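Local coordinates for aspartyl-tRNA synthetase 2 (Thermus thermophilus, PDB 1N9W), which activates L-aspartate with ATP and transfers it with similar efficiency to tRNA(Asp) and to tRNA(Asn), at residues V42-T47 and A69-G74; K126-L131 and I392-L397. One frame throughout, in Å; residues are numbered along the deposited sequence.

From the N terminus, the chain first builds the OB-fold barrel that binds the tRNA. There, interaction 1 (42-47 with 69-74) closes a short loop: 21 intervening residues, including strand 58-67, lie between a barrel strand and the turn leading into strand 75-79. The chain then enters the class II catalytic domain along helix 119-141. Interaction 2 (126-131 with 392-397) spans 260 residues, bringing that early helix against the strand of the large sheet that comes last in the sequence and the helix that follows it. The two contacts come in series, neither nested nor crossed. Their centres are 31 Å apart and their nearest atoms about 13 Å, so each ties together its own domain.

Interaction 1: V42-T47 and A69-G74; sequences VVQVVT and AKAPGG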
loop_
_atom_site.group_PDB
_atom_site.type_symbol
_atom_site.label_atom_id
_atom_site.label_comp_id
_atom_site.label_asym_id
_atom_site.label_seq_id
_atom_site.Cartn_x
_atom_site.Cartn_y
_atom_site.Cartn_z
ATOM N N VAL B 42 5.780 25.103 10.957
ATOM C CA VAL B 42 5.628 25.875 12.185
ATOM C C VAL B 42 5.375 27.352 11.905
ATOM O O VAL B 42 5.884 27.918 10.935
ATOM C CB VAL B 42 6.879 25.773 13.117
ATOM C CG1 VAL B 42 7.163 24.313 13.466
ATOM C CG2 VAL B 42 8.096 26.408 12.446
ATOM N N VAL B 43 4.574 27.963 12.761
ATOM C CA VAL B 43 4.268 29.372 12.629
ATOM C C VAL B 43 4.273 30.056 13.998
ATOM O O VAL B 43 3.852 29.472 15.009
ATOM C CB VAL B 43 2.893 29.599 11.945
ATOM C CG1 VAL B 43 1.751 29.075 12.832
ATOM C CG2 VAL B 43 2.708 31.074 11.647
ATOM N N GLN B 44 4.770 31.290 14.027
ATOM C CA GLN B 44 4.819 32.072 15.250
ATOM C C GLN B 44 3.424 32.638 15.481
ATOM O O GLN B 44 2.760 33.108 14.550
ATOM C CB GLN B 44 5.836 33.231 15.129
ATOM C CG GLN B 44 5.999 34.061 16.425
ATOM C CD GLN B 44 7.134 35.090 16.379
ATOM O OE1 GLN B 44 6.958 36.234 15.924
ATOM N NE2 GLN B 44 8.313 34.682 16.856
ATOM N N VAL B 45 2.964 32.560 16.720
ATOM C CA VAL B 45 1.650 33.074 17.072
ATOM C C VAL B 45 1.935 34.068 18.173
ATOM O O VAL B 45 2.725 33.791 19.076
ATOM C CB VAL B 45 0.712 31.947 17.580
ATOM C CG1 VAL B 45 -0.555 32.534 18.174
ATOM C CG2 VAL B 45 0.349 31.027 16.426
ATOM N N VAL B 46 1.325 35.244 18.077
ATOM C CA VAL B 46 1.531 36.265 19.082
ATOM C C VAL B 46 0.249 36.505 19.858
ATOM O O VAL B 46 -0.810 36.765 19.285
ATOM C CB VAL B 46 2.010 37.612 18.449
ATOM C CG1 VAL B 46 2.282 38.631 19.549
ATOM C CG2 VAL B 46 3.273 37.392 17.627
ATOM N N THR B 47 0.349 36.397 21.174
ATOM C CA THR B 47 -0.784 36.620 22.038
ATOM C C THR B 47 -0.257 37.344 23.286
ATOM O O THR B 47 0.814 37.958 23.228
ATOM C CB THR B 47 -1.466 35.252 22.384
ATOM O OG1 THR B 47 -2.684 35.486 23.109
ATOM C CG2 THR B 47 -0.543 34.364 23.205
ATOM N N ALA B 69 9.364 39.114 8.424
ATOM C CA ALA B 69 10.549 38.404 7.922
ATOM C C ALA B 69 11.404 37.696 8.964
ATOM O O ALA B 69 12.050 36.693 8.663
ATOM C CB ALA B 69 11.416 39.376 7.140
ATOM N N LYS B 70 11.415 38.221 10.180
ATOM C CA LYS B 70 12.220 37.623 11.232
ATOM C C LYS B 70 11.659 36.269 11.676
ATOM O O LYS B 70 12.416 35.366 12.027
ATOM C CB LYS B 70 12.306 38.576 12.430
ATOM C CG LYS B 70 13.408 38.250 13.429
ATOM C CD LYS B 70 13.338 39.177 14.641
ATOM C CE LYS B 70 14.469 38.912 15.637
ATOM N NZ LYS B 70 14.345 39.753 16.871
ATOM N N ALA B 71 10.334 36.136 11.637
ATOM C CA ALA B 71 9.667 34.910 12.052
ATOM C C ALA B 71 9.795 33.791 11.022
ATOM O O ALA B 71 9.995 34.048 9.834
ATOM C CB ALA B 71 8.200 35.191 12.330
ATOM N N PRO B 72 9.683 32.525 11.472
ATOM C CA PRO B 72 9.781 31.356 10.590
ATOM C C PRO B 72 8.758 31.459 9.464
ATOM O O PRO B 72 7.563 31.586 9.716
ATOM C CB PRO B 72 9.477 30.191 11.531
ATOM C CG PRO B 72 9.979 30.679 12.844
ATOM C CD PRO B 72 9.490 32.104 12.873
ATOM N N GLY B 73 9.234 31.401 8.226
ATOM C CA GLY B 73 8.333 31.505 7.101
ATOM C C GLY B 73 7.981 32.946 6.770
ATOM O O GLY B 73 7.109 33.199 5.939
ATOM N N GLY B 74 8.645 33.892 7.428
ATOM C CA GLY B 74 8.397 35.307 7.177
ATOM C C GLY B 74 6.998 35.779 7.510
ATOM O O GLY B 74 6.595 36.884 7.136
HETATM O O HOH W 1 6.289 32.341 11.791
#
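Gln44 and Pro72 share a water whose oxygen is held from both segments: it accepts from Gln44 N at 2.9 Å and donates to Pro72 O. The second separation, 2.5 Å from the water to Pro72 O, is very short, and its exact length is doubtful, but the bridge links strand 42-47 to the neighbouring loop without a direct backbone bond.

Around the water the contact is apolar. Gln44 runs out extended past the methyl of Ala71, its first torsion (chi1 -177°) carrying CG away from the backbone N; Ala71 CB lies 4.2 Å from Gln44 CB and equally near Gln44 CD, so both ends of the chain brush it. A small residue suits this spot, where the loop comes close to the strand. Pro72 touches two residues of the strand: its CD is 4.4 Å from Gln44 CB, while its CB meets CG2 of Val42 at 4.1 Å, the Val42 and Pro72 side chains crossing at about a right angle.

In this OB-fold barrel, strand 41-47 runs parallel to strand 75-79, and residues 69-74 form the connection from strand 58-67 into that closing strand. Gln44 interacts with tRNA, as do Asn68 and Glu76, whose side chains lie beside it.

The loop is shaped by a type II beta turn, in which Gly74 N bonds to Ala71 O at 2.8 Å. Proline fits its second position, and Gly73 takes the third with a positive phi of 82°, where a CB would press on the preceding carbonyl. The O of Gly73 also accepts a hydrogen bond from Lys9 NZ.

Interaction 2: K126-L131 and I392-L397; sequences KVQAAL and IGAERL
Gln128 reaches out of helix 119-141 toward Ala394 and Glu395. Its CB starts in that direction, and CG, anti to the backbone N (chi1 -175°), continues the extended chain to 4.8 Å from Ala394 CB. CD comes slightly nearer the same methyl, at 4.6 Å. At the tip, NE2 rests 3.6 Å from Glu395 CG and 3.9 Å from Glu395 CA, in van der Waals packing. The amide plane is turned 61° from the carboxylate, which has other partners: OE2 of Glu395 forms a salt bridge with Arg411 and OE1 accepts from Leu215 N.

Helix 119-141 is the long helix of class II motif 1, at the dimer interface; Phe148 of the second subunit packs on Gln128. Residues 392-397 hold the strand-to-helix junction of motif 3, where Gly393 to Arg396 are predicted to bind ATP. Gly393 is the N-cap, and its O receives Leu397 N at 3.0 Å. Ala394, small, lets the helices approach.

One turn on from Gln128 and Ala394, Leu131 CD1 lies 4.5 Å from Leu397 CG, a buried leucine pair. Arg396 points away from helix 119-141, and its NH1 donates to Glu345 O.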
loop_
_atom_site.group_PDB
_atom_site.type_symbol
_atom_site.label_atom_id
_atom_site.label_comp_id
_atom_site.label_asym_id
_atom_site.label_seq_id
_atom_site.Cartn_x
_atom_site.Cartn_y
_atom_site.Cartn_z
ATOM N N LYS B 126 7.567 10.856 5.838
ATOM C CA LYS B 126 6.729 11.573 4.884
ATOM C C LYS B 126 7.311 11.345 3.483
ATOM O O LYS B 126 6.581 11.131 2.513
ATOM C CB LYS B 126 6.720 13.065 5.228
ATOM C CG LYS B 126 5.866 13.949 4.329
ATOM C CD LYS B 126 4.399 13.575 4.401
ATOM C CE LYS B 126 3.528 14.574 3.642
ATOM N NZ LYS B 126 2.126 14.054 3.463
ATOM N N VAL B 127 8.636 11.375 3.394
ATOM C CA VAL B 127 9.308 11.163 2.125
ATOM C C VAL B 127 9.113 9.713 1.686
ATOM O O VAL B 127 8.865 9.440 0.514
ATOM C CB VAL B 127 10.822 11.522 2.248
ATOM C CG1 VAL B 127 11.575 11.111 0.987
ATOM C CG2 VAL B 127 10.971 13.030 2.468
ATOM N N GLN B 128 9.192 8.785 2.636
ATOM C CA GLN B 128 9.005 7.367 2.311
ATOM C C GLN B 128 7.605 7.109 1.739
ATOM O O GLN B 128 7.450 6.323 0.809
ATOM C CB GLN B 128 9.191 6.503 3.548
ATOM C CG GLN B 128 9.126 5.013 3.251
ATOM C CD GLN B 128 9.312 4.181 4.492
ATOM O OE1 GLN B 128 8.347 3.823 5.167
ATOM N NE2 GLN B 128 10.564 3.884 4.818
ATOM N N ALA B 129 6.596 7.763 2.315
ATOM C CA ALA B 129 5.235 7.588 1.849
ATOM C C ALA B 129 5.151 8.083 0.419
ATOM O O ALA B 129 4.430 7.518 -0.410
ATOM C CB ALA B 129 4.251 8.353 2.736
ATOM N N ALA B 130 5.890 9.141 0.112
ATOM C CA ALA B 130 5.864 9.661 -1.249
ATOM C C ALA B 130 6.534 8.652 -2.186
ATOM O O ALA B 130 5.971 8.319 -3.227
ATOM C CB ALA B 130 6.566 11.023 -1.305
ATOM N N LEU B 131 7.706 8.135 -1.811
ATOM C CA LEU B 131 8.407 7.144 -2.656
ATOM C C LEU B 131 7.532 5.929 -2.975
ATOM O O LEU B 131 7.521 5.439 -4.104
ATOM C CB LEU B 131 9.684 6.658 -1.962
ATOM C CG LEU B 131 10.776 7.706 -1.711
ATOM C CD1 LEU B 131 11.785 7.163 -0.720
ATOM C CD2 LEU B 131 11.448 8.090 -3.030
ATOM N N ILE B 392 12.858 -3.895 -3.347
ATOM C CA ILE B 392 13.541 -2.678 -2.951
ATOM C C ILE B 392 13.416 -2.452 -1.453
ATOM O O ILE B 392 12.314 -2.459 -0.906
ATOM C CB ILE B 392 12.959 -1.452 -3.683
ATOM C CG1 ILE B 392 13.108 -1.638 -5.194
ATOM C CG2 ILE B 392 13.651 -0.184 -3.219
ATOM C CD1 ILE B 392 12.670 -0.438 -6.008
ATOM N N GLY B 393 14.555 -2.268 -0.793
ATOM C CA GLY B 393 14.550 -2.015 0.637
ATOM C C GLY B 393 14.115 -0.582 0.837
ATOM O O GLY B 393 14.935 0.335 0.773
ATOM N N ALA B 394 12.818 -0.394 1.068
ATOM C CA ALA B 394 12.250 0.937 1.252
ATOM C C ALA B 394 13.039 1.830 2.209
ATOM O O ALA B 394 13.427 2.933 1.837
ATOM C CB ALA B 394 10.788 0.816 1.717
ATOM N N GLU B 395 13.282 1.364 3.431
ATOM C CA GLU B 395 14.012 2.179 4.392
ATOM C C GLU B 395 15.437 2.532 3.990
ATOM O O GLU B 395 15.887 3.648 4.240
ATOM C CB GLU B 395 14.046 1.518 5.769
ATOM C CG GLU B 395 12.750 1.614 6.540
ATOM C CD GLU B 395 11.848 0.440 6.287
ATOM O OE1 GLU B 395 11.568 0.155 5.101
ATOM O OE2 GLU B 395 11.427 -0.209 7.266
ATOM N N ARG B 396 16.155 1.591 3.384
ATOM C CA ARG B 396 17.536 1.857 2.975
ATOM C C ARG B 396 17.575 2.934 1.913
ATOM O O ARG B 396 18.421 3.830 1.949
ATOM C CB ARG B 396 18.189 0.599 2.421
ATOM C CG ARG B 396 18.571 -0.387 3.474
ATOM C CD ARG B 396 19.263 -1.569 2.853
ATOM N NE ARG B 396 19.793 -2.439 3.892
ATOM C CZ ARG B 396 20.426 -3.583 3.668
ATOM N NH1 ARG B 396 20.621 -4.018 2.427
ATOM N NH2 ARG B 396 20.864 -4.295 4.695
ATOM N N LEU B 397 16.663 2.830 0.956
ATOM C CA LEU B 397 16.593 3.811 -0.105
ATOM C C LEU B 397 16.371 5.181 0.519
ATOM O O LEU B 397 17.098 6.131 0.236
ATOM C CB LEU B 397 15.439 3.476 -1.047
ATOM C CG LEU B 397 15.090 4.503 -2.126
ATOM C CD1 LEU B 397 16.325 4.856 -2.952
ATOM C CD2 LEU B 397 14.002 3.912 -2.995
#